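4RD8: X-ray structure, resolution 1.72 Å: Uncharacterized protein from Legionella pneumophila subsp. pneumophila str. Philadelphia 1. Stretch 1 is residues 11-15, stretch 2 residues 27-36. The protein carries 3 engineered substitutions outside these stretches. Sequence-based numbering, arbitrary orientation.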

ATOM      1  N   ASN A  11       3.501 -17.165 -12.663  1.00 69.89           N
ATOM      2  CA  ASN A  11       3.555 -15.709 -12.580  1.00 67.56           C
ATOM      3  C   ASN A  11       2.592 -15.031 -13.553  1.00 71.34           C
ATOM      4  O   ASN A  11       3.024 -14.453 -14.551  1.00 69.76           O
ATOM      5  CB  ASN A  11       4.982 -15.210 -12.821  1.00 64.79           C
ATOM      6  N   PRO A  12       1.280 -15.081 -13.248  1.00 71.35           N
ATOM      7  CA  PRO A  12       0.245 -14.462 -14.085  1.00 66.04           C
ATOM      8  C   PRO A  12       0.424 -12.944 -14.151  1.00 54.18           C
ATOM      9  O   PRO A  12      -0.157 -12.290 -15.015  1.00 53.39           O
ATOM     10  CB  PRO A  12      -1.060 -14.816 -13.353  1.00 67.32           C
ATOM     11  CG  PRO A  12      -0.704 -15.947 -12.428  1.00 68.68           C
ATOM     12  CD  PRO A  12       0.707 -15.681 -12.031  1.00 70.46           C
ATOM     13  N   ILE A  13       1.212 -12.407 -13.218  1.00 52.12           N
ATOM     14  CA  ILE A  13       1.680 -11.018 -13.233  1.00 33.01           C
ATOM     15  C   ILE A  13       2.235 -10.615 -14.604  1.00 34.55           C
ATOM     16  O   ILE A  13       2.071  -9.473 -15.046  1.00 30.32           O
ATOM     17  CB  ILE A  13       2.780 -10.826 -12.138  1.00 36.93           C
ATOM     18  CG1 ILE A  13       2.148 -10.473 -10.795  1.00 43.92           C
ATOM     19  CG2 ILE A  13       3.811  -9.785 -12.520  1.00 40.05           C
ATOM     20  CD1 ILE A  13       2.438 -11.492  -9.737  1.00 42.44           C
ATOM     21  N   LYS A  14       2.881 -11.563 -15.281  1.00 35.01           N
ATOM     22  CA  LYS A  14       3.480 -11.306 -16.589  1.00 33.26           C
ATOM     23  C   LYS A  14       2.453 -10.887 -17.639  1.00 33.59           C
ATOM     24  O   LYS A  14       2.801 -10.233 -18.617  1.00 33.03           O
ATOM     25  CB  LYS A  14       4.265 -12.532 -17.076  1.00 35.44           C
ATOM     26  CG  LYS A  14       5.392 -12.949 -16.148  1.00 37.45           C
ATOM     27  CD  LYS A  14       6.234 -14.074 -16.753  1.00 42.08           C
ATOM     28  CE  LYS A  14       7.027 -13.589 -17.959  1.00 49.41           C
ATOM     29  NZ  LYS A  14       8.095 -14.548 -18.365  1.00 56.50           N
ATOM     30  N   ARG A  15       1.192 -11.257 -17.437  1.00 34.91           N
ATOM     31  CA  ARG A  15       0.141 -10.856 -18.374  1.00 38.80           C
ATOM     32  C   ARG A  15       0.016  -9.339 -18.461  1.00 32.89           C
ATOM     33  O   ARG A  15      -0.395  -8.808 -19.491  1.00 33.03           O
ATOM     34  CB  ARG A  15      -1.210 -11.442 -17.969  1.00 37.80           C
ATOM     35  CG  ARG A  15      -1.290 -12.965 -17.998  1.00 41.32           C
ATOM     36  CD  ARG A  15      -2.679 -13.400 -17.560  1.00 61.03           C
ATOM     37  NE  ARG A  15      -2.733 -14.782 -17.096  1.00 62.02           N
ATOM     38  CZ  ARG A  15      -3.704 -15.269 -16.329  1.00 61.07           C
ATOM     39  NH1 ARG A  15      -4.700 -14.483 -15.941  1.00 54.63           N
ATOM     40  NH2 ARG A  15      -3.675 -16.537 -15.947  1.00 64.83           N
ATOM     41  N   PHE A  27      12.302  -8.188 -11.276  1.00 22.86           N
ATOM     42  CA  PHE A  27      11.083  -7.419 -11.053  1.00 25.45           C
ATOM     43  C   PHE A  27       9.882  -8.345 -10.928  1.00 26.38           C
ATOM     44  O   PHE A  27       9.055  -8.184 -10.025  1.00 24.27           O
ATOM     45  CB  PHE A  27      10.849  -6.427 -12.183  1.00 20.97           C
ATOM     46  CG  PHE A  27       9.544  -5.689 -12.078  1.00 25.11           C
ATOM     47  CD1 PHE A  27       9.358  -4.713 -11.105  1.00 21.47           C
ATOM     48  CD2 PHE A  27       8.507  -5.958 -12.958  1.00 23.42           C
ATOM     49  CE1 PHE A  27       8.163  -4.014 -11.015  1.00 18.01           C
ATOM     50  CE2 PHE A  27       7.305  -5.277 -12.869  1.00 24.62           C
ATOM     51  CZ  PHE A  27       7.127  -4.301 -11.897  1.00 23.05           C
ATOM     52  N   ILE A  28       9.792  -9.308 -11.842  1.00 24.18           N
ATOM     53  CA  ILE A  28       8.680 -10.246 -11.859  1.00 26.21           C
ATOM     54  C   ILE A  28       8.649 -11.025 -10.554  1.00 27.84           C
ATOM     55  O   ILE A  28       7.583 -11.244  -9.984  1.00 26.55           O
ATOM     56  CB  ILE A  28       8.781 -11.225 -13.057  1.00 27.96           C
ATOM     57  CG1 ILE A  28       8.602 -10.469 -14.376  1.00 29.09           C
ATOM     58  CG2 ILE A  28       7.740 -12.331 -12.945  1.00 31.47           C
ATOM     59  CD1 ILE A  28       8.992 -11.276 -15.621  1.00 28.56           C
ATOM     60  N   GLN A  29       9.823 -11.441 -10.083  1.00 24.68           N
ATOM     61  CA  GLN A  29       9.922 -12.186  -8.828  1.00 27.39           C
ATOM     62  C   GLN A  29       9.441 -11.334  -7.649  1.00 26.66           C
ATOM     63  O   GLN A  29       8.703 -11.821  -6.792  1.00 27.13           O
ATOM     64  CB  GLN A  29      11.354 -12.665  -8.593  1.00 28.64           C
ATOM     65  CG  GLN A  29      11.583 -13.352  -7.239  1.00 33.39           C
ATOM     66  CD  GLN A  29      10.828 -14.669  -7.085  1.00 42.01           C
ATOM     67  OE1 GLN A  29      10.245 -15.188  -8.040  1.00 40.89           O
ATOM     68  NE2 GLN A  29      10.848 -15.221  -5.871  1.00 44.51           N
ATOM     69  N   LEU A  30       9.839 -10.062  -7.625  1.00 23.98           N
ATOM     70  CA  LEU A  30       9.428  -9.159  -6.553  1.00 23.00           C
ATOM     71  C   LEU A  30       7.910  -8.990  -6.533  1.00 24.41           C
ATOM     72  O   LEU A  30       7.294  -9.034  -5.465  1.00 23.84           O
ATOM     73  CB  LEU A  30      10.136  -7.807  -6.682  1.00 25.46           C
ATOM     74  CG  LEU A  30      11.657  -7.828  -6.437  1.00 27.50           C
ATOM     75  CD1 LEU A  30      12.252  -6.458  -6.726  1.00 25.87           C
ATOM     76  CD2 LEU A  30      11.998  -8.262  -5.014  1.00 25.13           C
ATOM     77  N   CYS A  31       7.306  -8.812  -7.705  1.00 24.87           N
ATOM     78  CA  CYS A  31       5.848  -8.669  -7.785  1.00 23.18           C
ATOM     79  C   CYS A  31       5.135  -9.941  -7.353  1.00 23.33           C
ATOM     80  O   CYS A  31       4.084  -9.886  -6.710  1.00 23.23           O
ATOM     81  CB  CYS A  31       5.406  -8.301  -9.205  1.00 26.94           C
ATOM     82  SG  CYS A  31       5.898  -6.643  -9.728  1.00 26.10           S
ATOM     83  N   THR A  32       5.694 -11.083  -7.736  1.00 23.05           N
ATOM     84  CA  THR A  32       5.104 -12.363  -7.408  1.00 23.71           C
ATOM     85  C   THR A  32       5.099 -12.560  -5.898  1.00 27.95           C
ATOM     86  O   THR A  32       4.109 -13.028  -5.331  1.00 26.92           O
ATOM     87  CB  THR A  32       5.864 -13.497  -8.098  1.00 30.31           C
ATOM     88  OG1 THR A  32       5.788 -13.304  -9.514  1.00 29.94           O
ATOM     89  CG2 THR A  32       5.276 -14.847  -7.732  1.00 31.93           C
ATOM     90  N   LYS A  33       6.193 -12.176  -5.242  1.00 23.08           N
ATOM     91  CA  LYS A  33       6.276 -12.283  -3.787  1.00 25.88           C
ATOM     92  C   LYS A  33       5.225 -11.390  -3.107  1.00 23.99           C
ATOM     93  O   LYS A  33       4.561 -11.821  -2.158  1.00 25.73           O
ATOM     94  CB  LYS A  33       7.695 -11.947  -3.308  1.00 24.71           C
ATOM     95  CG  LYS A  33       8.759 -12.932  -3.791  1.00 28.19           C
ATOM     96  CD  LYS A  33       8.576 -14.305  -3.179  1.00 34.27           C
ATOM     97  CE  LYS A  33       9.004 -14.337  -1.720  1.00 39.95           C
ATOM     98  NZ  LYS A  33      10.485 -14.323  -1.572  1.00 38.35           N
ATOM     99  N   ILE A  34       5.068 -10.168  -3.607  1.00 23.71           N
ATOM    100  CA  ILE A  34       4.063  -9.240  -3.080  1.00 21.11           C
ATOM    101  C   ILE A  34       2.659  -9.804  -3.251  1.00 20.61           C
ATOM    102  O   ILE A  34       1.858  -9.780  -2.318  1.00 24.54           O
ATOM    103  CB  ILE A  34       4.177  -7.857  -3.743  1.00 20.12           C
ATOM    104  CG1 ILE A  34       5.461  -7.182  -3.265  1.00 20.29           C
ATOM    105  CG2 ILE A  34       2.965  -6.991  -3.426  1.00 20.99           C
ATOM    106  CD1 ILE A  34       5.746  -5.864  -3.954  1.00 22.81           C
ATOM    107  N   GLU A  35       2.375 -10.337  -4.436  1.00 25.71           N
ATOM    108  CA  GLU A  35       1.055 -10.889  -4.723  1.00 25.22           C
ATOM    109  C   GLU A  35       0.770 -12.043  -3.776  1.00 28.12           C
ATOM    110  O   GLU A  35      -0.325 -12.158  -3.232  1.00 29.16           O
ATOM    111  CB  GLU A  35       0.978 -11.371  -6.175  1.00 28.09           C
ATOM    112  CG  GLU A  35      -0.418 -11.721  -6.645  1.00 35.23           C
ATOM    113  CD  GLU A  35      -0.407 -12.494  -7.946  1.00 45.43           C
ATOM    114  OE1 GLU A  35       0.486 -13.355  -8.111  1.00 44.62           O
ATOM    115  OE2 GLU A  35      -1.285 -12.243  -8.804  1.00 52.71           O
ATOM    116  N   ASN A  36       1.770 -12.892  -3.565  1.00 24.76           N
ATOM    117  CA  ASN A  36       1.599 -14.066  -2.723  1.00 27.38           C
ATOM    118  C   ASN A  36       1.432 -13.703  -1.250  1.00 29.62           C
ATOM    119  O   ASN A  36       0.778 -14.424  -0.502  1.00 32.21           O
ATOM    120  CB  ASN A  36       2.772 -15.033  -2.909  1.00 29.68           C
ATOM    121  CG  ASN A  36       2.701 -15.791  -4.221  1.00 47.84           C
ATOM    122  OD1 ASN A  36       1.638 -15.890  -4.837  1.00 55.18           O
ATOM    123  ND2 ASN A  36       3.833 -16.341  -4.649  1.00 53.25           N
TER

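Residues 27-36 form an uninterrupted piece of α-helix, its i to i+4 bonds running from Cys 31 N to Phe 27 O (3.0 Å) through Asn 36 N to Thr 32 O (2.9 Å). Against it lies a short segment whose residues 12-15 are 3-10 helical: Lys 14 N bonds to Asn 11 O and Arg 15 N to Pro 12 O, both at 3.0 Å. Pro 12, lacking an amide hydrogen, fits the first turn, where no donor is required. The backbones come nearest where Asn 11 CA lies 6.4 Å from Thr 32 CA.

No hydrogen bond crosses between the modelled atoms; the contact is one of packing, centred on Ile 13. Its CA-to-CB bond points toward the helix, and the buried side chain's contacts cover about one turn: CG2 meets Cys 31 CB at 4.0 Å, while CD1 lies 3.6 Å from Thr 32 CA and 3.2 Å from Glu 35 OE1. That last approach sets an apolar methyl tightly against a carboxylate oxygen. A branched aliphatic suits this place by offering the helix two methyls, both of which reach Cys 31, whose O lies 3.8 Å from Ile 13 CD1.

Thr 32 brings its hydroxyl to the contact with its hydrogen-bonding need already met: OG1 donates to Ile 28 O at 2.8 Å while also packing 3.9 Å from Asn 11 CB. Ile 28 extends the apolar surface: CG2 reaches Asn 11 CB at 4.0 Å, and CD1 meets Lys 14 CE at 3.8 Å. Lysine works at this margin because its methylenes can pack while the chain remains partly exposed. The rule is modest: one well-aimed isoleucine contributes the largest share, 105 of the 330 Å² buried, with Ile 28 next at 66 Å².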